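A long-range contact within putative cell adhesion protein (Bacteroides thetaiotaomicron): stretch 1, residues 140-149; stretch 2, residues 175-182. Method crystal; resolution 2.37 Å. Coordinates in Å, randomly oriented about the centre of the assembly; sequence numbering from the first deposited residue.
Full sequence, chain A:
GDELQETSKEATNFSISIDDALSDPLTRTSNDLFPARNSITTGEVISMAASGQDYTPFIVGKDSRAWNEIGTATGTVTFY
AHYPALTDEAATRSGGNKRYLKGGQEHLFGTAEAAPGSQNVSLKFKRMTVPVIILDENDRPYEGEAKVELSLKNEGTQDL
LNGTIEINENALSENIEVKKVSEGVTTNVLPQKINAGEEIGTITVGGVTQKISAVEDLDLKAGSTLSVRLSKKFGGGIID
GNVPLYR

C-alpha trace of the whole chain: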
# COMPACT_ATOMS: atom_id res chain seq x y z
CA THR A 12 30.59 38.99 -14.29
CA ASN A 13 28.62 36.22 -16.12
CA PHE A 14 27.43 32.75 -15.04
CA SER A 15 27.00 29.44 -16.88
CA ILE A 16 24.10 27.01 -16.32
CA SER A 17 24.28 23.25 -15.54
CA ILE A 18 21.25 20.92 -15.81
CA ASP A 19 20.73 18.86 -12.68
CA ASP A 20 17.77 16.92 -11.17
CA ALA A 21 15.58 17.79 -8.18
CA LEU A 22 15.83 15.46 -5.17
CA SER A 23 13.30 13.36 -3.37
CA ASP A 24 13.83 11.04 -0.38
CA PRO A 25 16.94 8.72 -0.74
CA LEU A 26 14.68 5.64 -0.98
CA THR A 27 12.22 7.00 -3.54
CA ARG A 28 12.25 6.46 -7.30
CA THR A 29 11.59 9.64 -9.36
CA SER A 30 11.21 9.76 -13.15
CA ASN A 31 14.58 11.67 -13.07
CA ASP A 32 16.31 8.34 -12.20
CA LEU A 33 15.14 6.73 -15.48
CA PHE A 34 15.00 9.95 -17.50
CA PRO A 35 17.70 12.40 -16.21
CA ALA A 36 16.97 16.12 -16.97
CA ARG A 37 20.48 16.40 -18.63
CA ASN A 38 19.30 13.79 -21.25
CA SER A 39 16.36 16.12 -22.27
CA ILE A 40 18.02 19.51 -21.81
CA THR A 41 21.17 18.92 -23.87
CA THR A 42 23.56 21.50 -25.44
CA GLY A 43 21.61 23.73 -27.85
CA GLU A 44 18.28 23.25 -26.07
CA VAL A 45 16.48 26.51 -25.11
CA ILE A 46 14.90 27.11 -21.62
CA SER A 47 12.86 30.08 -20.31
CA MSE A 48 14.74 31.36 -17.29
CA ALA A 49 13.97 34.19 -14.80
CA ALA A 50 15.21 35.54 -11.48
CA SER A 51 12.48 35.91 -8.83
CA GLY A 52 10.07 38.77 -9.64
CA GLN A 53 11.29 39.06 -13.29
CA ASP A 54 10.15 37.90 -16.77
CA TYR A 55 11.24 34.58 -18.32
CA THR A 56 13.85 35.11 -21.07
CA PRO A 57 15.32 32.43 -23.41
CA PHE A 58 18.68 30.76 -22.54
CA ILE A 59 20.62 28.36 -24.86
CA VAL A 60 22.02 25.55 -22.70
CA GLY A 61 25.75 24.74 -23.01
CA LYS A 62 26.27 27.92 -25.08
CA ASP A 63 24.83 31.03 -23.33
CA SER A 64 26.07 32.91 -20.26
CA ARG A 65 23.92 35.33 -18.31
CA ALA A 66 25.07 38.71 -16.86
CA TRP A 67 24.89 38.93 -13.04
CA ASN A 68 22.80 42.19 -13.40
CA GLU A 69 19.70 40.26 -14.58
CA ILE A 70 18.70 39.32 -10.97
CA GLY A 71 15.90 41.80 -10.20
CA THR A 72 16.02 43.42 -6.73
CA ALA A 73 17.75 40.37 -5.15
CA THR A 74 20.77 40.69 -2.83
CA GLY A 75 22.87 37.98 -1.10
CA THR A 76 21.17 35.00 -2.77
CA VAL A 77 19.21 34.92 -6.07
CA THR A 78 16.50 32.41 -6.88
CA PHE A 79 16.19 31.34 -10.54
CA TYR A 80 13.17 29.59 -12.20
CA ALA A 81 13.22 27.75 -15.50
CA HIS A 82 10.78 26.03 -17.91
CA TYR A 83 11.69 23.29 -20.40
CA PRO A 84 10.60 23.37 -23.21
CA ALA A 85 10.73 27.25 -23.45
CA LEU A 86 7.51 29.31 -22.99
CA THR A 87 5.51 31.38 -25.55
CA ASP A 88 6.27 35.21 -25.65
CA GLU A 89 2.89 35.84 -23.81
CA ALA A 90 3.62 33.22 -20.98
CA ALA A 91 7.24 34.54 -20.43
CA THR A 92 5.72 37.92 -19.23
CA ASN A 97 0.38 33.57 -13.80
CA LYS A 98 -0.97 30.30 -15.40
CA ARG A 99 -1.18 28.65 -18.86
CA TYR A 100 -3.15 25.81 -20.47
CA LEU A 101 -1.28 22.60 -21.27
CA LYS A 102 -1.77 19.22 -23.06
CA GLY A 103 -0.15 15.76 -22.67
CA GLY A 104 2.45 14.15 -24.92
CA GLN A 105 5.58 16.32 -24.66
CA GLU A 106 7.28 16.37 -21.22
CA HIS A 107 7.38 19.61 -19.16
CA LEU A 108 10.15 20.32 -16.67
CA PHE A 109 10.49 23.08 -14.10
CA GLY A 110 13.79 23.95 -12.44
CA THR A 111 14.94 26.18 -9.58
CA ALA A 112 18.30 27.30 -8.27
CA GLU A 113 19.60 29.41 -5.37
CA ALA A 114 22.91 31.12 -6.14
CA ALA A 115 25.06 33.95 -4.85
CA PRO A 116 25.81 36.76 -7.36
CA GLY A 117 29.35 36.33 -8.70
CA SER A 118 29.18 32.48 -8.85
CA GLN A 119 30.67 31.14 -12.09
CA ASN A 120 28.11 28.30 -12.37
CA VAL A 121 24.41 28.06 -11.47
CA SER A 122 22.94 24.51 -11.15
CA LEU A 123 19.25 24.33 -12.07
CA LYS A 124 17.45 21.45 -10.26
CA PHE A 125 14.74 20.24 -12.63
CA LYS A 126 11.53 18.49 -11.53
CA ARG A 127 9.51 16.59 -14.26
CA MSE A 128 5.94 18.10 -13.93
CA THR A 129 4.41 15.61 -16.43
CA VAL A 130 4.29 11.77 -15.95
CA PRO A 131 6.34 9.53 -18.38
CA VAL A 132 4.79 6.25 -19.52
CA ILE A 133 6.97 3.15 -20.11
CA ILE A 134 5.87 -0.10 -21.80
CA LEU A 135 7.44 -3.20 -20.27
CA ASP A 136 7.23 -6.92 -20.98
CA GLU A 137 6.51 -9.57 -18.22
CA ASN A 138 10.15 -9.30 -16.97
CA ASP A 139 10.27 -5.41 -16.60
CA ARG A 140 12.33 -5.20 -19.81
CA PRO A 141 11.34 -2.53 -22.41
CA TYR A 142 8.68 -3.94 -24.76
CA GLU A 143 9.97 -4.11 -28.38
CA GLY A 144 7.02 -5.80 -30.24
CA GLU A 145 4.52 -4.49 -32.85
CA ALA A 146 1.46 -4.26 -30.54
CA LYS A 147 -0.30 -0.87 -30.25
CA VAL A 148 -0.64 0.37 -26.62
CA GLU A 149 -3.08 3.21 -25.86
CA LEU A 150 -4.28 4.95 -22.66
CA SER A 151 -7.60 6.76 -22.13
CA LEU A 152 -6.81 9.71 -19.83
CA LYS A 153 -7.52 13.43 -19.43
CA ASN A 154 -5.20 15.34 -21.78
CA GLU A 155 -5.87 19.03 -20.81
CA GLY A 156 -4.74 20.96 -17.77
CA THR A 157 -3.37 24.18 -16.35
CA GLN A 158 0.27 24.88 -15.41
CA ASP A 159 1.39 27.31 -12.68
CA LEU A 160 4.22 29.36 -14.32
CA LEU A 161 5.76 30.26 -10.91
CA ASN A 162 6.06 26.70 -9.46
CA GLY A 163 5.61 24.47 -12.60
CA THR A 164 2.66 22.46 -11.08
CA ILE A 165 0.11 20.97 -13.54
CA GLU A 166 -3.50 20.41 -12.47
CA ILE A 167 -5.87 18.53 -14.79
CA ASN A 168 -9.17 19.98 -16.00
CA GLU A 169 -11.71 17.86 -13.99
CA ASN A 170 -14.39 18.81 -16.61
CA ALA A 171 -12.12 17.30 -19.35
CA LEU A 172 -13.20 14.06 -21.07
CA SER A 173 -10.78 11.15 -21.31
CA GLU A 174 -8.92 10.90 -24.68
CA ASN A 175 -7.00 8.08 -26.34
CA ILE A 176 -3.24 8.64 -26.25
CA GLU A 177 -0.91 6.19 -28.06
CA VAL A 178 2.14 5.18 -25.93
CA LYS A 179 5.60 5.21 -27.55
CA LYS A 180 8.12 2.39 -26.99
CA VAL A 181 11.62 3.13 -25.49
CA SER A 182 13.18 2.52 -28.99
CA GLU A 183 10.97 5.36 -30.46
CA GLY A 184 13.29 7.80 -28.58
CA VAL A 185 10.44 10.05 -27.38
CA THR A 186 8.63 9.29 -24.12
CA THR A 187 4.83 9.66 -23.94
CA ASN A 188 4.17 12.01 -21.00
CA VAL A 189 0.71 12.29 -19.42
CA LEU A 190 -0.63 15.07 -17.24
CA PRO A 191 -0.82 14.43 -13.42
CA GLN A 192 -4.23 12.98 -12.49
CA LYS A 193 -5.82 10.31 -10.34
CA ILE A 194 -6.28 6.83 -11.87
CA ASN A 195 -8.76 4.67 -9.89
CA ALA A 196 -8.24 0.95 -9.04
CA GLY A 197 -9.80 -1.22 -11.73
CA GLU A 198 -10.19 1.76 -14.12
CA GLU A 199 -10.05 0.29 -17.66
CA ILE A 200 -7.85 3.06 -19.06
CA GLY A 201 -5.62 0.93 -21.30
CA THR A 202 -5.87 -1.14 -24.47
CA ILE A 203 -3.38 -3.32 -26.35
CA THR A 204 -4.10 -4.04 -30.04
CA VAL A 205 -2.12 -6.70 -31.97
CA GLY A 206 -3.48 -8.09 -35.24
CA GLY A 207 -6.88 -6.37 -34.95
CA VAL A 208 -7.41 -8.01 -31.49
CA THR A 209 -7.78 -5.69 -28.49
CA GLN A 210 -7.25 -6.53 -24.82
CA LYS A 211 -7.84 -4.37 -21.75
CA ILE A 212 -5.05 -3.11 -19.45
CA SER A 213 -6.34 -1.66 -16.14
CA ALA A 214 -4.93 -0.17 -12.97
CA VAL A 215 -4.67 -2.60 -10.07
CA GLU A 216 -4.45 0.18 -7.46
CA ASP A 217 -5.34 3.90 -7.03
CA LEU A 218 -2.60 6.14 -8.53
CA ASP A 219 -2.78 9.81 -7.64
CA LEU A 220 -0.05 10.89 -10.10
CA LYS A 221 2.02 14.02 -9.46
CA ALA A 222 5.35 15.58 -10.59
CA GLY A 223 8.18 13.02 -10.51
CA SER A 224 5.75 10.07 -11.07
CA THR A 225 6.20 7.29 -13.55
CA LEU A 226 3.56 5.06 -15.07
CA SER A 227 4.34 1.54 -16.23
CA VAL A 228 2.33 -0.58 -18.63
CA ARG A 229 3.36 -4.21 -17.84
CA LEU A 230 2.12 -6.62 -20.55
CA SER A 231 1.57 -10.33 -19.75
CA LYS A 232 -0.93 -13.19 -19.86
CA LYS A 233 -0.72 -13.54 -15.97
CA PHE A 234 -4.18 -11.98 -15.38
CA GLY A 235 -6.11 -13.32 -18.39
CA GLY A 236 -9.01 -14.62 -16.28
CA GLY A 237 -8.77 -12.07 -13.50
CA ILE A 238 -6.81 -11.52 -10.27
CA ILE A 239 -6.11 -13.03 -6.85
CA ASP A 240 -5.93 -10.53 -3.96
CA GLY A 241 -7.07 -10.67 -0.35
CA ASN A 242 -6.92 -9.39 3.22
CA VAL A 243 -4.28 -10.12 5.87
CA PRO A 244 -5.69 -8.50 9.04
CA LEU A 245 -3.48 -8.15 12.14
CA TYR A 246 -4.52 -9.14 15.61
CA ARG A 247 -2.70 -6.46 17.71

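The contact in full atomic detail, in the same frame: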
# COMPACT_ATOMS: atom_id res chain seq x y z
N ARG A 140 11.43 -5.65 -18.75
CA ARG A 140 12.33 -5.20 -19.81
C ARG A 140 11.51 -4.36 -20.81
O ARG A 140 10.31 -4.59 -20.95
CB ARG A 140 13.04 -6.39 -20.49
CG ARG A 140 14.22 -6.90 -19.67
CD ARG A 140 14.42 -8.39 -19.85
N PRO A 141 12.11 -3.34 -21.46
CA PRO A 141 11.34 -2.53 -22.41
C PRO A 141 10.75 -3.36 -23.55
O PRO A 141 11.47 -4.09 -24.25
CB PRO A 141 12.37 -1.52 -22.93
CG PRO A 141 13.44 -1.49 -21.90
CD PRO A 141 13.51 -2.89 -21.40
N TYR A 142 9.41 -3.27 -23.71
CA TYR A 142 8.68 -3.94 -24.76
C TYR A 142 9.18 -3.45 -26.12
O TYR A 142 9.37 -2.24 -26.30
CB TYR A 142 7.18 -3.72 -24.61
CG TYR A 142 6.37 -4.35 -25.73
CD1 TYR A 142 6.29 -5.73 -25.86
CD2 TYR A 142 5.72 -3.55 -26.66
CE1 TYR A 142 5.54 -6.31 -26.89
CE2 TYR A 142 4.98 -4.13 -27.71
CZ TYR A 142 4.88 -5.51 -27.80
OH TYR A 142 4.18 -6.08 -28.82
N GLU A 143 9.43 -4.40 -27.05
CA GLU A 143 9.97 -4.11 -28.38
C GLU A 143 9.09 -4.65 -29.55
O GLU A 143 9.48 -4.48 -30.71
CB GLU A 143 11.40 -4.67 -28.50
CG GLU A 143 12.45 -4.01 -27.60
CD GLU A 143 13.83 -4.65 -27.57
OE1 GLU A 143 13.93 -5.90 -27.60
OE2 GLU A 143 14.82 -3.89 -27.47
N GLY A 144 7.93 -5.24 -29.25
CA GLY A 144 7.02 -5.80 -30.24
C GLY A 144 6.28 -4.81 -31.14
O GLY A 144 6.61 -3.62 -31.18
N GLU A 145 5.28 -5.32 -31.90
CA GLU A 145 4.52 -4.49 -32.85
C GLU A 145 3.08 -4.18 -32.38
O GLU A 145 2.29 -3.57 -33.12
CB GLU A 145 4.52 -5.14 -34.25
CG GLU A 145 5.89 -5.17 -34.92
CD GLU A 145 6.55 -3.84 -35.23
OE1 GLU A 145 6.24 -3.26 -36.30
OE2 GLU A 145 7.41 -3.40 -34.43
N ALA A 146 2.76 -4.55 -31.14
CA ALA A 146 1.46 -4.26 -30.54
C ALA A 146 1.28 -2.77 -30.29
O ALA A 146 2.25 -2.07 -29.94
CB ALA A 146 1.32 -5.02 -29.24
N LYS A 147 0.06 -2.27 -30.49
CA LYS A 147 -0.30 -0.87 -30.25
C LYS A 147 -0.83 -0.76 -28.81
O LYS A 147 -1.72 -1.52 -28.44
CB LYS A 147 -1.33 -0.38 -31.30
CG LYS A 147 -1.73 1.10 -31.17
CD LYS A 147 -2.38 1.66 -32.44
CE LYS A 147 -3.88 1.43 -32.52
NZ LYS A 147 -4.46 2.05 -33.74
N VAL A 148 -0.25 0.14 -28.01
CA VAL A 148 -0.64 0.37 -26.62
C VAL A 148 -1.18 1.79 -26.53
O VAL A 148 -0.49 2.75 -26.90
CB VAL A 148 0.52 0.13 -25.58
CG1 VAL A 148 0.01 0.25 -24.14
CG2 VAL A 148 1.20 -1.22 -25.80
N GLU A 149 -2.42 1.92 -26.03
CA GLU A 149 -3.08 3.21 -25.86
C GLU A 149 -3.62 3.37 -24.44
O GLU A 149 -4.00 2.39 -23.82
CB GLU A 149 -4.25 3.34 -26.84
CG GLU A 149 -3.88 3.29 -28.32
CD GLU A 149 -5.10 3.32 -29.22
OE1 GLU A 149 -5.85 2.32 -29.24
OE2 GLU A 149 -5.33 4.36 -29.88
N ASN A 175 -7.94 9.15 -26.05
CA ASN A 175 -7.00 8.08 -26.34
C ASN A 175 -5.67 8.64 -26.80
O ASN A 175 -5.59 9.41 -27.75
CB ASN A 175 -7.55 7.07 -27.36
CG ASN A 175 -8.13 5.86 -26.68
OD1 ASN A 175 -7.43 4.89 -26.37
ND2 ASN A 175 -9.41 5.93 -26.34
N ILE A 176 -4.64 8.25 -26.07
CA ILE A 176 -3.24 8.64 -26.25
C ILE A 176 -2.44 7.38 -26.57
O ILE A 176 -2.44 6.46 -25.76
CB ILE A 176 -2.71 9.37 -24.96
CG1 ILE A 176 -3.62 10.57 -24.53
CG2 ILE A 176 -1.24 9.81 -25.12
CD1 ILE A 176 -3.97 10.63 -23.01
N GLU A 177 -1.77 7.33 -27.73
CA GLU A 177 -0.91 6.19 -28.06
C GLU A 177 0.43 6.33 -27.30
O GLU A 177 0.99 7.44 -27.20
CB GLU A 177 -0.69 6.06 -29.57
CG GLU A 177 -0.26 4.66 -29.98
CD GLU A 177 0.16 4.45 -31.42
OE1 GLU A 177 -0.23 5.26 -32.30
OE2 GLU A 177 0.85 3.43 -31.68
N VAL A 178 0.92 5.21 -26.73
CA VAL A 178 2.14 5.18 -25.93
C VAL A 178 3.31 4.71 -26.81
O VAL A 178 3.23 3.69 -27.48
CB VAL A 178 1.97 4.31 -24.64
CG1 VAL A 178 3.22 4.36 -23.75
CG2 VAL A 178 0.77 4.78 -23.84
N LYS A 179 4.37 5.50 -26.80
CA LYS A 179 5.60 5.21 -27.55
C LYS A 179 6.46 4.19 -26.80
O LYS A 179 6.50 4.18 -25.56
CB LYS A 179 6.41 6.50 -27.76
CG LYS A 179 5.63 7.62 -28.43
CD LYS A 179 6.41 8.22 -29.59
CE LYS A 179 5.57 9.21 -30.37
NZ LYS A 179 6.13 9.45 -31.74
N LYS A 180 7.17 3.34 -27.55
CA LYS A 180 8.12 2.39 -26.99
C LYS A 180 9.43 3.14 -26.69
O LYS A 180 9.67 4.21 -27.26
CB LYS A 180 8.36 1.22 -27.95
CG LYS A 180 7.19 0.25 -28.16
CD LYS A 180 7.59 -0.88 -29.10
CE LYS A 180 7.92 -0.41 -30.52
NZ LYS A 180 8.46 -1.51 -31.38
N VAL A 181 10.30 2.56 -25.84
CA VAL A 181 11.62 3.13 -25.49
C VAL A 181 12.48 3.40 -26.76
O VAL A 181 13.12 4.45 -26.85
CB VAL A 181 12.34 2.18 -24.49
CG1 VAL A 181 13.83 2.52 -24.36
CG2 VAL A 181 11.64 2.20 -23.13
N SER A 182 12.44 2.45 -27.74
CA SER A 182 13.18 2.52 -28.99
C SER A 182 12.75 3.70 -29.87
O SER A 182 13.55 4.11 -30.72
CB SER A 182 13.06 1.22 -29.77
OG SER A 182 11.71 0.98 -30.15
O HOH W 1 9.21 0.15 -24.79
O HOH W 2 12.00 -0.50 -27.14
O HOH W 3 9.01 -1.15 -34.08
O HOH W 4 -5.62 7.43 -30.46

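Which polar interactions tie the two stretches most firmly? Two direct hydrogen bonds stand out, one beside the paired strands and one in the loop. Near the paired strands, the backbone N of V178 donates to the backbone O of V148 at 2.8 Å, with an N-H...O angle of 173°, so the hydrogen bond is nearly straight. In the loop, K180 NZ donates to G144 O at 2.8 Å and makes a weak hydrogen bond to E143 O at 3.2 Å. The same ammonium group forms a long salt bridge, 3.7 Å from K180 NZ to E145 OE2. Water 3 closes this gap, accepting from K180 NZ and donating to E145 OE2, both at 2.8 Å.

How does the lysine reach the loop, and how is the loop shaped to receive it? K180 points its CA-to-CB bond toward stretch 1, and its chain, with chi1 and chi3 both m, passes the Y142 ring obliquely, K180 CD lying 4.1 Å from Y142 CD2. The long methylene chain thus packs against an aromatic side chain while its charge meets carbonyls and a carboxylate; K180 gives up more surface to the other stretch than any other residue here. Y142 also braces its own loop, its OH accepting from A146 N at 3.1 Å. Glycine suits position 144, since an ideal CB there would sit 2.0 Å from Y142 OH.

What do waters add where the backbones stand farther apart? The CA atoms of Y142 and K180 are 6.7 Å apart, and those of P141 and V181 6.4 Å. Two waters span this region from a shared carbonyl: water 1 donates to Y142 O and accepts from V181 N, both at 2.8 Å, while water 2 donates to Y142 O at 3.3 Å and accepts from S182 N at 3.0 Å. Beside them, P141 CB meets V181 CG2 at 3.8 Å, a small apolar contact at an exposed margin.

How do the stretches pack around E149 and E177? E149 and E177 form an antiparallel non-hydrogen-bonded pair with CA atoms 4.3 Å apart, and E149 CA approaches I176 O at 3.3 Å in a CA-H...O contact. The side chains of E149 and E177 share one face of the sheet, touching through methylenes, with E149 CG 4.2 Å from E177 CG. V148 and V178 are buried, where compact apolar side chains fit well. Altogether the contact buries 559 Å², both sides summed.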